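Local coordinates for protein peptidoglycan D,D-transpeptidase FtsI (Yersinia pestis, PDB 6SYN) that probably cross-links peptidoglycan as the class B penicillin-binding transpeptidase of the septal wall, and carries a penicillin-type ligand in its transpeptidase pocket, at residues Pro13-Asp21 with Val137-Thr146; Ala219-Asn227 with Ala238-Asp246. One frame throughout, in Å; residues are numbered along the deposited sequence.

Contact 1. Residues Pro13-Asp21 with Val137-Thr146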
ATOM      1  N   PRO A  13      -5.879  20.044  24.024  1.00 46.88           N
ATOM      2  CA  PRO A  13      -5.181  18.851  23.533  1.00 45.45           C
ATOM      3  C   PRO A  13      -3.901  18.533  24.323  1.00 43.35           C
ATOM      4  O   PRO A  13      -2.966  19.315  24.259  1.00 43.62           O
ATOM      5  CB  PRO A  13      -4.838  19.178  22.065  1.00 46.53           C
ATOM      6  CG  PRO A  13      -5.625  20.439  21.748  1.00 47.23           C
ATOM      7  CD  PRO A  13      -5.770  21.160  23.072  1.00 47.11           C
ATOM      8  N   THR A  14      -3.892  17.391  25.025  1.00 40.26           N
ATOM      9  CA  THR A  14      -2.837  16.967  25.991  1.00 38.23           C
ATOM     10  C   THR A  14      -1.880  15.965  25.328  1.00 35.69           C
ATOM     11  O   THR A  14      -2.276  15.340  24.324  1.00 36.42           O
ATOM     12  CB  THR A  14      -3.453  16.350  27.255  1.00 38.34           C
ATOM     13  OG1 THR A  14      -3.954  15.059  26.904  1.00 39.43           O
ATOM     14  CG2 THR A  14      -4.563  17.184  27.858  1.00 38.04           C
ATOM     15  N   ALA A  15      -0.682  15.801  25.897  1.00 32.59           N
ATOM     16  CA  ALA A  15       0.418  14.961  25.363  1.00 30.13           C
ATOM     17  C   ALA A  15      -0.026  13.495  25.264  1.00 27.91           C
ATOM     18  O   ALA A  15      -0.775  13.029  26.151  1.00 27.74           O
ATOM     19  CB  ALA A  15       1.652  15.112  26.222  1.00 30.06           C
ATOM     20  N   ARG A  16       0.423  12.810  24.206  1.00 25.52           N
ATOM     21  CA  ARG A  16       0.145  11.380  23.895  1.00 23.56           C
ATOM     22  C   ARG A  16       1.472  10.614  23.914  1.00 22.35           C
ATOM     23  O   ARG A  16       2.529  11.261  23.776  1.00 22.06           O
ATOM     24  CB  ARG A  16      -0.509  11.247  22.513  1.00 23.05           C
ATOM     25  CG  ARG A  16      -1.848  11.959  22.363  1.00 22.76           C
ATOM     26  CD  ARG A  16      -2.244  12.175  20.910  1.00 22.35           C
ATOM     27  NE  ARG A  16      -2.363  10.931  20.156  1.00 22.13           N
ATOM     28  CZ  ARG A  16      -3.410  10.105  20.193  1.00 22.04           C
ATOM     29  NH1 ARG A  16      -4.459  10.374  20.955  1.00 22.01           N
ATOM     30  NH2 ARG A  16      -3.405   9.002  19.464  1.00 21.95           N
ATOM     31  N   GLY A  17       1.420   9.288  24.064  1.00 21.04           N
ATOM     32  CA  GLY A  17       2.590   8.399  23.915  1.00 20.28           C
ATOM     33  C   GLY A  17       3.278   8.615  22.577  1.00 19.46           C
ATOM     34  O   GLY A  17       2.625   9.121  21.659  1.00 19.14           O
ATOM     35  N   MET A  18       4.552   8.247  22.464  1.00 19.10           N
ATOM     36  CA  MET A  18       5.372   8.517  21.256  1.00 19.13           C
ATOM     37  C   MET A  18       5.361   7.292  20.331  1.00 18.69           C
ATOM     38  O   MET A  18       5.672   6.175  20.811  1.00 18.54           O
ATOM     39  CB  MET A  18       6.814   8.852  21.640  1.00 19.53           C
ATOM     40  CG  MET A  18       7.568   9.529  20.529  1.00 20.27           C
ATOM     41  SD  MET A  18       9.340   9.503  20.826  1.00 21.86           S
ATOM     42  CE  MET A  18       9.736   7.853  20.249  1.00 21.60           C
ATOM     43  N   ILE A  19       5.036   7.503  19.050  1.00 17.64           N
ATOM     44  CA  ILE A  19       5.108   6.456  17.988  1.00 16.88           C
ATOM     45  C   ILE A  19       6.474   6.559  17.308  1.00 16.37           C
ATOM     46  O   ILE A  19       6.795   7.641  16.776  1.00 16.86           O
ATOM     47  CB  ILE A  19       3.966   6.579  16.960  1.00 16.75           C
ATOM     48  CG1 ILE A  19       2.606   6.801  17.631  1.00 16.69           C
ATOM     49  CG2 ILE A  19       3.965   5.361  16.048  1.00 16.71           C
ATOM     50  CD1 ILE A  19       1.460   7.003  16.667  1.00 16.64           C
ATOM     51  N   SER A  20       7.233   5.464  17.320  1.00 15.42           N
ATOM     52  CA  SER A  20       8.553   5.345  16.659  1.00 14.91           C
ATOM     53  C   SER A  20       8.541   4.165  15.686  1.00 14.47           C
ATOM     54  O   SER A  20       7.640   3.315  15.776  1.00 14.35           O
ATOM     55  CB  SER A  20       9.636   5.189  17.679  1.00 14.90           C
ATOM     56  OG  SER A  20       9.502   3.945  18.349  1.00 15.09           O
ATOM     57  N   ASP A  21       9.534   4.124  14.800  1.00 14.23           N
ATOM     58  CA  ASP A  21       9.769   3.011  13.844  1.00 14.08           C
ATOM     59  C   ASP A  21      10.576   1.920  14.567  1.00 13.63           C
ATOM     60  O   ASP A  21      10.946   2.125  15.745  1.00 13.52           O
ATOM     61  CB  ASP A  21      10.406   3.549  12.553  1.00 14.20           C
ATOM     62  CG  ASP A  21      11.923   3.650  12.577  1.00 14.31           C
ATOM     63  OD1 ASP A  21      12.498   3.666  13.690  1.00 14.08           O
ATOM     64  OD2 ASP A  21      12.522   3.705  11.473  1.00 14.31           O
ATOM     65  N   VAL A 137      -2.806   4.330  12.721  1.00 16.91           N
ATOM     66  CA  VAL A 137      -2.259   3.893  14.036  1.00 16.61           C
ATOM     67  C   VAL A 137      -2.746   4.859  15.122  1.00 16.52           C
ATOM     68  O   VAL A 137      -3.142   4.378  16.199  1.00 16.68           O
ATOM     69  CB  VAL A 137      -0.724   3.789  13.974  1.00 16.16           C
ATOM     70  CG1 VAL A 137      -0.060   4.226  15.267  1.00 16.12           C
ATOM     71  CG2 VAL A 137      -0.291   2.384  13.586  1.00 15.99           C
ATOM     72  N   GLU A 138      -2.723   6.164  14.839  1.00 16.40           N
ATOM     73  CA  GLU A 138      -3.133   7.234  15.789  1.00 16.24           C
ATOM     74  C   GLU A 138      -4.528   6.894  16.340  1.00 16.19           C
ATOM     75  O   GLU A 138      -4.693   6.927  17.574  1.00 15.67           O
ATOM     76  CB  GLU A 138      -3.051   8.602  15.104  1.00 16.09           C
ATOM     77  CG  GLU A 138      -2.887   9.767  16.063  1.00 16.09           C
ATOM     78  CD  GLU A 138      -1.500   9.949  16.657  1.00 16.00           C
ATOM     79  OE1 GLU A 138      -1.216   9.303  17.679  1.00 16.24           O
ATOM     80  OE2 GLU A 138      -0.716  10.750  16.114  1.00 15.78           O
ATOM     81  N   LYS A 139      -5.481   6.529  15.476  1.00 16.52           N
ATOM     82  CA  LYS A 139      -6.812   6.025  15.914  1.00 17.14           C
ATOM     83  C   LYS A 139      -6.647   4.621  16.508  1.00 17.17           C
ATOM     84  O   LYS A 139      -7.027   4.424  17.676  1.00 17.11           O
ATOM     85  CB  LYS A 139      -7.838   5.968  14.777  1.00 17.47           C
ATOM     86  CG  LYS A 139      -9.026   5.056  15.069  1.00 18.03           C
ATOM     87  CD  LYS A 139     -10.375   5.552  14.586  1.00 18.67           C
ATOM     88  CE  LYS A 139     -11.475   5.301  15.602  1.00 18.96           C
ATOM     89  NZ  LYS A 139     -12.815   5.645  15.069  1.00 19.13           N
ATOM     90  N   SER A 140      -6.104   3.695  15.713  1.00 17.29           N
ATOM     91  CA  SER A 140      -6.027   2.231  15.975  1.00 17.36           C
ATOM     92  C   SER A 140      -5.518   1.931  17.393  1.00 17.11           C
ATOM     93  O   SER A 140      -5.983   0.941  17.983  1.00 16.96           O
ATOM     94  CB  SER A 140      -5.158   1.573  14.935  1.00 17.57           C
ATOM     95  OG  SER A 140      -5.161   0.164  15.081  1.00 18.17           O
ATOM     96  N   PHE A 141      -4.588   2.739  17.907  1.00 17.18           N
ATOM     97  CA  PHE A 141      -3.969   2.584  19.249  1.00 17.78           C
ATOM     98  C   PHE A 141      -4.289   3.798  20.136  1.00 18.58           C
ATOM     99  O   PHE A 141      -3.509   4.058  21.078  1.00 18.58           O
ATOM    100  CB  PHE A 141      -2.451   2.420  19.108  1.00 17.49           C
ATOM    101  CG  PHE A 141      -1.999   1.061  18.644  1.00 17.23           C
ATOM    102  CD1 PHE A 141      -1.764   0.045  19.557  1.00 17.17           C
ATOM    103  CD2 PHE A 141      -1.799   0.798  17.299  1.00 17.22           C
ATOM    104  CE1 PHE A 141      -1.339  -1.206  19.135  1.00 16.91           C
ATOM    105  CE2 PHE A 141      -1.383  -0.457  16.878  1.00 17.13           C
ATOM    106  CZ  PHE A 141      -1.154  -1.456  17.795  1.00 16.82           C
ATOM    107  N   ASP A 142      -5.392   4.512  19.873  1.00 19.66           N
ATOM    108  CA  ASP A 142      -5.656   5.845  20.484  1.00 20.88           C
ATOM    109  C   ASP A 142      -5.620   5.736  22.012  1.00 21.78           C
ATOM    110  O   ASP A 142      -4.942   6.567  22.635  1.00 21.50           O
ATOM    111  CB  ASP A 142      -6.985   6.464  20.040  1.00 20.94           C
ATOM    112  CG  ASP A 142      -7.177   7.888  20.544  1.00 20.84           C
ATOM    113  OD1 ASP A 142      -6.291   8.725  20.281  1.00 20.62           O
ATOM    114  OD2 ASP A 142      -8.201   8.149  21.205  1.00 20.89           O
ATOM    115  N   ARG A 143      -6.324   4.748  22.574  1.00 23.94           N
ATOM    116  CA  ARG A 143      -6.506   4.553  24.039  1.00 25.57           C
ATOM    117  C   ARG A 143      -5.134   4.286  24.675  1.00 25.48           C
ATOM    118  O   ARG A 143      -4.772   4.994  25.640  1.00 25.43           O
ATOM    119  CB  ARG A 143      -7.515   3.425  24.276  1.00 27.24           C
ATOM    120  CG  ARG A 143      -7.747   3.075  25.737  1.00 29.35           C
ATOM    121  CD  ARG A 143      -8.874   3.864  26.377  1.00 31.35           C
ATOM    122  NE  ARG A 143      -8.970   3.528  27.793  1.00 33.04           N
ATOM    123  CZ  ARG A 143      -8.169   3.998  28.751  1.00 34.46           C
ATOM    124  NH1 ARG A 143      -7.198   4.852  28.465  1.00 34.71           N
ATOM    125  NH2 ARG A 143      -8.349   3.612  30.003  1.00 35.17           N
ATOM    126  N   TRP A 144      -4.412   3.301  24.134  1.00 25.02           N
ATOM    127  CA  TRP A 144      -3.010   2.936  24.471  1.00 25.16           C
ATOM    128  C   TRP A 144      -2.142   4.199  24.581  1.00 25.74           C
ATOM    129  O   TRP A 144      -1.404   4.334  25.582  1.00 25.80           O
ATOM    130  CB  TRP A 144      -2.499   1.964  23.400  1.00 25.17           C
ATOM    131  CG  TRP A 144      -1.044   1.624  23.456  1.00 24.93           C
ATOM    132  CD1 TRP A 144      -0.038   2.211  22.746  1.00 25.53           C
ATOM    133  CD2 TRP A 144      -0.429   0.577  24.225  1.00 24.89           C
ATOM    134  NE1 TRP A 144       1.160   1.613  23.030  1.00 25.64           N
ATOM    135  CE2 TRP A 144       0.951   0.604  23.932  1.00 25.19           C
ATOM    136  CE3 TRP A 144      -0.906  -0.374  25.135  1.00 24.68           C
ATOM    137  CZ2 TRP A 144       1.856  -0.278  24.522  1.00 24.90           C
ATOM    138  CZ3 TRP A 144      -0.012  -1.248  25.713  1.00 24.78           C
ATOM    139  CH2 TRP A 144       1.349  -1.197  25.410  1.00 24.87           C
ATOM    140  N   LEU A 145      -2.256   5.099  23.603  1.00 26.04           N
ATOM    141  CA  LEU A 145      -1.415   6.319  23.468  1.00 26.34           C
ATOM    142  C   LEU A 145      -1.857   7.411  24.455  1.00 26.31           C
ATOM    143  O   LEU A 145      -0.972   8.104  24.986  1.00 25.78           O
ATOM    144  CB  LEU A 145      -1.498   6.812  22.018  1.00 26.52           C
ATOM    145  CG  LEU A 145      -0.800   5.926  20.987  1.00 26.41           C
ATOM    146  CD1 LEU A 145      -1.253   6.267  19.575  1.00 26.51           C
ATOM    147  CD2 LEU A 145       0.709   6.051  21.102  1.00 26.05           C
ATOM    148  N   THR A 146      -3.163   7.572  24.688  1.00 27.05           N
ATOM    149  CA  THR A 146      -3.739   8.667  25.520  1.00 27.69           C
ATOM    150  C   THR A 146      -3.570   8.338  27.011  1.00 28.38           C
ATOM    151  O   THR A 146      -3.638   7.142  27.370  1.00 29.10           O
ATOM    152  CB  THR A 146      -5.203   8.955  25.151  1.00 27.12           C
ATOM    153  OG1 THR A 146      -5.685   9.990  26.008  1.00 27.36           O
ATOM    154  CG2 THR A 146      -6.112   7.755  25.283  1.00 26.68           C
TER
HETATM  155  O   HOH W   1      -3.198  12.243  25.279  1.00 11.19           O
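A salt-bridge network in the N-terminal, non-catalytic part of this class B penicillin-binding protein joins Arg16, on the segment leading into strand 19-20, to Glu138 and Asp142 on the two short helices 136-140 and 142-145. The guanidinium is gripped at its edge from both helices. Arg16 NE and NH2 meet one oxygen of Glu138 side-on, Arg16 NH2 lying 2.8 Å from Glu138 OE1, and both nitrogens come from the same face of a carboxylate turned 85° to the guanidinium. Asp142 is nearly coplanar instead: Arg16 NH1 approaches Asp142 OD1 almost along the C-O bond at 2.6 Å. A bend at chi3 (60°) turns the arginine chain down to these acids, and Leu145 CB lies over one face of the guanidinium, toward its rim, while the two carboxylates take the edge. Next door the backbone closes the contact, Gly17 N donating to Leu145 O at 2.8 Å. Beyond it Ile19 CD1 meets Val137 CG1 tip to tip at 3.5 Å, while Ile19 CG1 lies 4.0 Å from Leu145 CD2. Both acids have further partners: Arg112, near the end of strand 104-113, and Tyr114 hold the other oxygen of Glu138, and Gly133 N donates to the Asp142 OD1 that Arg16 also uses. The helix pair thus packs beside a sheet in which strand 19-20 lies between strands 26-38 and 177-178.

Contact 2. Residues Ala219-Asn227 with Ala238-Asp246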
ATOM      1  N   ALA A 219       7.401  -1.494   5.189  1.00  9.84           N
ATOM      2  CA  ALA A 219       6.993  -0.281   4.448  1.00  9.87           C
ATOM      3  C   ALA A 219       5.570  -0.454   3.911  1.00  9.99           C
ATOM      4  O   ALA A 219       5.243  -1.559   3.454  1.00  9.98           O
ATOM      5  CB  ALA A 219       7.980  -0.007   3.343  1.00  9.81           C
ATOM      6  N   MET A 220       4.772   0.616   3.967  1.00 10.23           N
ATOM      7  CA  MET A 220       3.379   0.670   3.453  1.00 10.48           C
ATOM      8  C   MET A 220       3.058   2.116   3.052  1.00 10.48           C
ATOM      9  O   MET A 220       2.723   2.925   3.946  1.00 10.59           O
ATOM     10  CB  MET A 220       2.399   0.189   4.526  1.00 10.84           C
ATOM     11  CG  MET A 220       0.980   0.008   4.030  1.00 11.12           C
ATOM     12  SD  MET A 220      -0.159  -0.274   5.405  1.00 11.62           S
ATOM     13  CE  MET A 220      -0.317  -2.056   5.349  1.00 11.60           C
ATOM     14  N   ALA A 221       3.163   2.430   1.758  1.00 10.32           N
ATOM     15  CA  ALA A 221       3.029   3.799   1.213  1.00 10.20           C
ATOM     16  C   ALA A 221       1.926   3.851   0.154  1.00 10.17           C
ATOM     17  O   ALA A 221       1.635   2.818  -0.474  1.00 10.05           O
ATOM     18  CB  ALA A 221       4.348   4.258   0.650  1.00 10.19           C
ATOM     19  N   ASN A 222       1.331   5.034  -0.008  1.00 10.32           N
ATOM     20  CA  ASN A 222       0.273   5.336  -1.005  1.00 10.36           C
ATOM     21  C   ASN A 222       0.566   6.702  -1.624  1.00 10.47           C
ATOM     22  O   ASN A 222       1.045   7.600  -0.905  1.00 10.43           O
ATOM     23  CB  ASN A 222      -1.125   5.348  -0.386  1.00 10.34           C
ATOM     24  CG  ASN A 222      -1.395   4.145   0.493  1.00 10.41           C
ATOM     25  OD1 ASN A 222      -1.672   3.056  -0.010  1.00 10.35           O
ATOM     26  ND2 ASN A 222      -1.318   4.333   1.803  1.00 10.21           N
ATOM     27  N   SER A 223       0.305   6.833  -2.918  1.00 10.68           N
ATOM     28  CA  SER A 223       0.256   8.127  -3.639  1.00 10.91           C
ATOM     29  C   SER A 223      -1.085   8.200  -4.361  1.00 11.18           C
ATOM     30  O   SER A 223      -1.444   7.253  -5.055  1.00 11.16           O
ATOM     31  CB  SER A 223       1.414   8.260  -4.585  1.00 10.89           C
ATOM     32  OG  SER A 223       1.384   9.516  -5.244  1.00 10.79           O
ATOM     33  N   PRO A 224      -1.868   9.296  -4.222  1.00 11.51           N
ATOM     34  CA  PRO A 224      -1.455  10.490  -3.475  1.00 11.67           C
ATOM     35  C   PRO A 224      -1.509  10.371  -1.944  1.00 11.90           C
ATOM     36  O   PRO A 224      -2.245   9.544  -1.429  1.00 11.88           O
ATOM     37  CB  PRO A 224      -2.491  11.529  -3.918  1.00 11.59           C
ATOM     38  CG  PRO A 224      -3.733  10.704  -4.155  1.00 11.55           C
ATOM     39  CD  PRO A 224      -3.212   9.439  -4.804  1.00 11.53           C
ATOM     40  N   SER A 225      -0.724  11.202  -1.259  1.00 12.17           N
ATOM     41  CA  SER A 225      -0.707  11.295   0.220  1.00 12.56           C
ATOM     42  C   SER A 225      -1.307  12.640   0.630  1.00 13.10           C
ATOM     43  O   SER A 225      -2.085  13.201  -0.169  1.00 13.83           O
ATOM     44  CB  SER A 225       0.676  11.099   0.774  1.00 12.60           C
ATOM     45  OG  SER A 225       0.615  10.708   2.142  1.00 12.55           O
ATOM     46  N   TYR A 226      -0.989  13.100   1.841  1.00 13.45           N
ATOM     47  CA  TYR A 226      -1.425  14.397   2.413  1.00 13.84           C
ATOM     48  C   TYR A 226      -0.391  14.823   3.446  1.00 14.73           C
ATOM     49  O   TYR A 226       0.353  13.949   3.926  1.00 15.05           O
ATOM     50  CB  TYR A 226      -2.822  14.295   3.034  1.00 13.66           C
ATOM     51  CG  TYR A 226      -2.946  13.496   4.309  1.00 13.39           C
ATOM     52  CD1 TYR A 226      -2.723  14.073   5.549  1.00 13.52           C
ATOM     53  CD2 TYR A 226      -3.352  12.174   4.285  1.00 13.42           C
ATOM     54  CE1 TYR A 226      -2.865  13.352   6.725  1.00 13.50           C
ATOM     55  CE2 TYR A 226      -3.497  11.436   5.448  1.00 13.52           C
ATOM     56  CZ  TYR A 226      -3.258  12.026   6.675  1.00 13.56           C
ATOM     57  OH  TYR A 226      -3.408  11.290   7.814  1.00 13.55           O
ATOM     58  N   ASN A 227      -0.354  16.113   3.776  1.00 15.87           N
ATOM     59  CA  ASN A 227       0.527  16.644   4.845  1.00 16.78           C
ATOM     60  C   ASN A 227      -0.260  16.701   6.154  1.00 17.33           C
ATOM     61  O   ASN A 227      -1.219  17.460   6.276  1.00 17.11           O
ATOM     62  CB  ASN A 227       1.149  17.985   4.460  1.00 16.90           C
ATOM     63  CG  ASN A 227       2.249  18.409   5.414  1.00 17.23           C
ATOM     64  OD1 ASN A 227       2.557  17.715   6.384  1.00 16.82           O
ATOM     65  ND2 ASN A 227       2.856  19.552   5.140  1.00 17.50           N
ATOM     66  N   ALA A 238      -7.765  11.775  -0.894  1.00 39.70           N
ATOM     67  CA  ALA A 238      -7.731  10.467  -0.199  1.00 39.06           C
ATOM     68  C   ALA A 238      -6.963  10.608   1.126  1.00 37.14           C
ATOM     69  O   ALA A 238      -5.829  11.117   1.100  1.00 37.40           O
ATOM     70  CB  ALA A 238      -7.112   9.417  -1.095  1.00 38.82           C
ATOM     71  N   MET A 239      -7.587  10.203   2.236  1.00 34.27           N
ATOM     72  CA  MET A 239      -6.965  10.107   3.585  1.00 32.39           C
ATOM     73  C   MET A 239      -7.055   8.662   4.096  1.00 29.24           C
ATOM     74  O   MET A 239      -6.430   8.366   5.140  1.00 28.04           O
ATOM     75  CB  MET A 239      -7.688  11.039   4.561  1.00 34.08           C
ATOM     76  CG  MET A 239      -7.075  11.081   5.940  1.00 34.67           C
ATOM     77  SD  MET A 239      -7.406  12.662   6.750  1.00 36.66           S
ATOM     78  CE  MET A 239      -7.297  12.158   8.466  1.00 35.63           C
ATOM     79  N   ARG A 240      -7.816   7.813   3.395  1.00 26.03           N
ATOM     80  CA  ARG A 240      -7.916   6.355   3.657  1.00 24.01           C
ATOM     81  C   ARG A 240      -6.649   5.677   3.128  1.00 22.17           C
ATOM     82  O   ARG A 240      -6.140   6.089   2.062  1.00 21.96           O
ATOM     83  CB  ARG A 240      -9.183   5.763   3.029  1.00 24.05           C
ATOM     84  CG  ARG A 240      -9.116   5.550   1.522  1.00 24.08           C
ATOM     85  CD  ARG A 240     -10.397   4.974   0.944  1.00 23.85           C
ATOM     86  NE  ARG A 240     -10.547   5.338  -0.459  1.00 24.05           N
ATOM     87  CZ  ARG A 240     -10.059   4.662  -1.500  1.00 24.20           C
ATOM     88  NH1 ARG A 240     -10.263   5.120  -2.725  1.00 24.10           N
ATOM     89  NH2 ARG A 240      -9.377   3.541  -1.327  1.00 23.96           N
ATOM     90  N   ASN A 241      -6.163   4.682   3.871  1.00 20.35           N
ATOM     91  CA  ASN A 241      -4.963   3.873   3.546  1.00 19.21           C
ATOM     92  C   ASN A 241      -5.352   2.871   2.456  1.00 18.67           C
ATOM     93  O   ASN A 241      -5.912   1.809   2.808  1.00 19.02           O
ATOM     94  CB  ASN A 241      -4.429   3.197   4.811  1.00 19.03           C
ATOM     95  CG  ASN A 241      -3.130   2.446   4.604  1.00 18.78           C
ATOM     96  OD1 ASN A 241      -2.674   2.277   3.476  1.00 18.62           O
ATOM     97  ND2 ASN A 241      -2.532   1.991   5.694  1.00 18.31           N
ATOM     98  N   ARG A 242      -5.081   3.197   1.189  1.00 17.82           N
ATOM     99  CA  ARG A 242      -5.489   2.375   0.015  1.00 17.35           C
ATOM    100  C   ARG A 242      -4.956   0.940   0.144  1.00 16.47           C
ATOM    101  O   ARG A 242      -5.633   0.032  -0.348  1.00 16.25           O
ATOM    102  CB  ARG A 242      -5.013   3.021  -1.288  1.00 17.88           C
ATOM    103  CG  ARG A 242      -5.789   4.271  -1.682  1.00 18.41           C
ATOM    104  CD  ARG A 242      -5.372   4.813  -3.037  1.00 18.61           C
ATOM    105  NE  ARG A 242      -6.280   5.830  -3.565  1.00 19.02           N
ATOM    106  CZ  ARG A 242      -7.118   5.664  -4.589  1.00 19.08           C
ATOM    107  NH1 ARG A 242      -7.191   4.507  -5.230  1.00 19.30           N
ATOM    108  NH2 ARG A 242      -7.882   6.670  -4.979  1.00 19.03           N
ATOM    109  N   ALA A 243      -3.812   0.739   0.807  1.00 15.83           N
ATOM    110  CA  ALA A 243      -3.142  -0.576   0.967  1.00 15.70           C
ATOM    111  C   ALA A 243      -4.041  -1.569   1.720  1.00 15.32           C
ATOM    112  O   ALA A 243      -3.872  -2.787   1.498  1.00 14.62           O
ATOM    113  CB  ALA A 243      -1.817  -0.403   1.666  1.00 15.91           C
ATOM    114  N   ILE A 244      -4.956  -1.076   2.566  1.00 15.11           N
ATOM    115  CA  ILE A 244      -5.909  -1.921   3.349  1.00 15.04           C
ATOM    116  C   ILE A 244      -7.367  -1.673   2.918  1.00 15.20           C
ATOM    117  O   ILE A 244      -8.230  -2.450   3.380  1.00 15.29           O
ATOM    118  CB  ILE A 244      -5.720  -1.730   4.873  1.00 14.88           C
ATOM    119  CG1 ILE A 244      -5.795  -0.265   5.316  1.00 14.76           C
ATOM    120  CG2 ILE A 244      -4.428  -2.390   5.332  1.00 14.74           C
ATOM    121  CD1 ILE A 244      -6.105  -0.083   6.790  1.00 14.64           C
ATOM    122  N   THR A 245      -7.666  -0.671   2.079  1.00 15.01           N
ATOM    123  CA  THR A 245      -9.076  -0.331   1.730  1.00 14.96           C
ATOM    124  C   THR A 245      -9.352  -0.552   0.235  1.00 14.53           C
ATOM    125  O   THR A 245     -10.426  -1.097  -0.075  1.00 14.63           O
ATOM    126  CB  THR A 245      -9.475   1.078   2.195  1.00 15.15           C
ATOM    127  OG1 THR A 245      -8.822   2.041   1.369  1.00 15.59           O
ATOM    128  CG2 THR A 245      -9.142   1.339   3.647  1.00 15.09           C
ATOM    129  N   ASP A 246      -8.471  -0.132  -0.671  1.00 14.13           N
ATOM    130  CA  ASP A 246      -8.603  -0.544  -2.092  1.00 13.94           C
ATOM    131  C   ASP A 246      -8.640  -2.073  -2.106  1.00 13.76           C
ATOM    132  O   ASP A 246      -7.687  -2.687  -1.579  1.00 13.66           O
ATOM    133  CB  ASP A 246      -7.448  -0.065  -2.978  1.00 14.02           C
ATOM    134  CG  ASP A 246      -7.553   1.359  -3.498  1.00 14.17           C
ATOM    135  OD1 ASP A 246      -8.665   1.935  -3.463  1.00 14.10           O
ATOM    136  OD2 ASP A 246      -6.518   1.872  -3.960  1.00 14.34           O
TER
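Met220, on the edge strand 217-223 of the transpeptidase sheet, sends its side chain across to the turn and short helix 242-245. CB starts toward the helix, and with CG anti to the backbone N (chi1 -171°) and chi2 extended as well, the chain runs straight out as far as SD: Met220 CG packs 3.7 Å from Ala243 CB, SD receives a weak hydrogen bond from Asn241 ND2 at 3.3 Å, and after a bend at chi3 the methyl CE comes to rest 4.1 Å from Ile244 CG2. Asn241 is the N-cap of helix 242-245, and its OD1 is shared. Asn241 OD1 caps Ala243 N, which donates to it from one face of the amide at 3.3 Å, while Asn222 ND2 comes from the opposite face at 3.0 Å, the two amide planes standing 73° apart. The strand therefore helps to fix the rotation of the capping side chain: its oxygen is held by two donors and its nitrogen faces the methionine sulfur. The same Ala243 N-H also makes a weak bond to Asn222 OD1, which lies 3.6 Å from Arg242 CB. Farther along, past the cis peptide before Pro224, Tyr226 packs against Met239 in a Met-aromatic contact. Met239 SD sits over one ring face, toward its rim, and Met239 CG approaches Tyr226 CE2 to 3.6 Å. Asp246, just past the helix, forms salt bridges to Arg240 through OD1 and to Arg242 through OD2, linking the end of helix 242-245 back to its start. Strand 204-211 pairs antiparallel with strand 217-223, and its Thr206 touches both Asn222 and Ala243; helix 121-124 covers Met220 and Asn222 through Ile123 and His122, and helix 183-199 packs on Ala219, Ala221 and Ser223.

From the N terminus, the chain passes through residues 13-21 and returns to them 116 residues later at 137-146, so contact 1 closes a long loop that holds most strands and helices of the N-terminal module. Contact 2 follows in series, neither nested nor crossed with the first: only eleven residues further along from 227 the chain comes back at 238, after a gap that is partly unmodelled. Contact 1 thus ties distant parts of the N-terminal region together, whereas contact 2 staples a local excursion to the edge of the transpeptidase sheet. Their centres are about 20 Å apart and their nearest atoms about 7 Å, without touching.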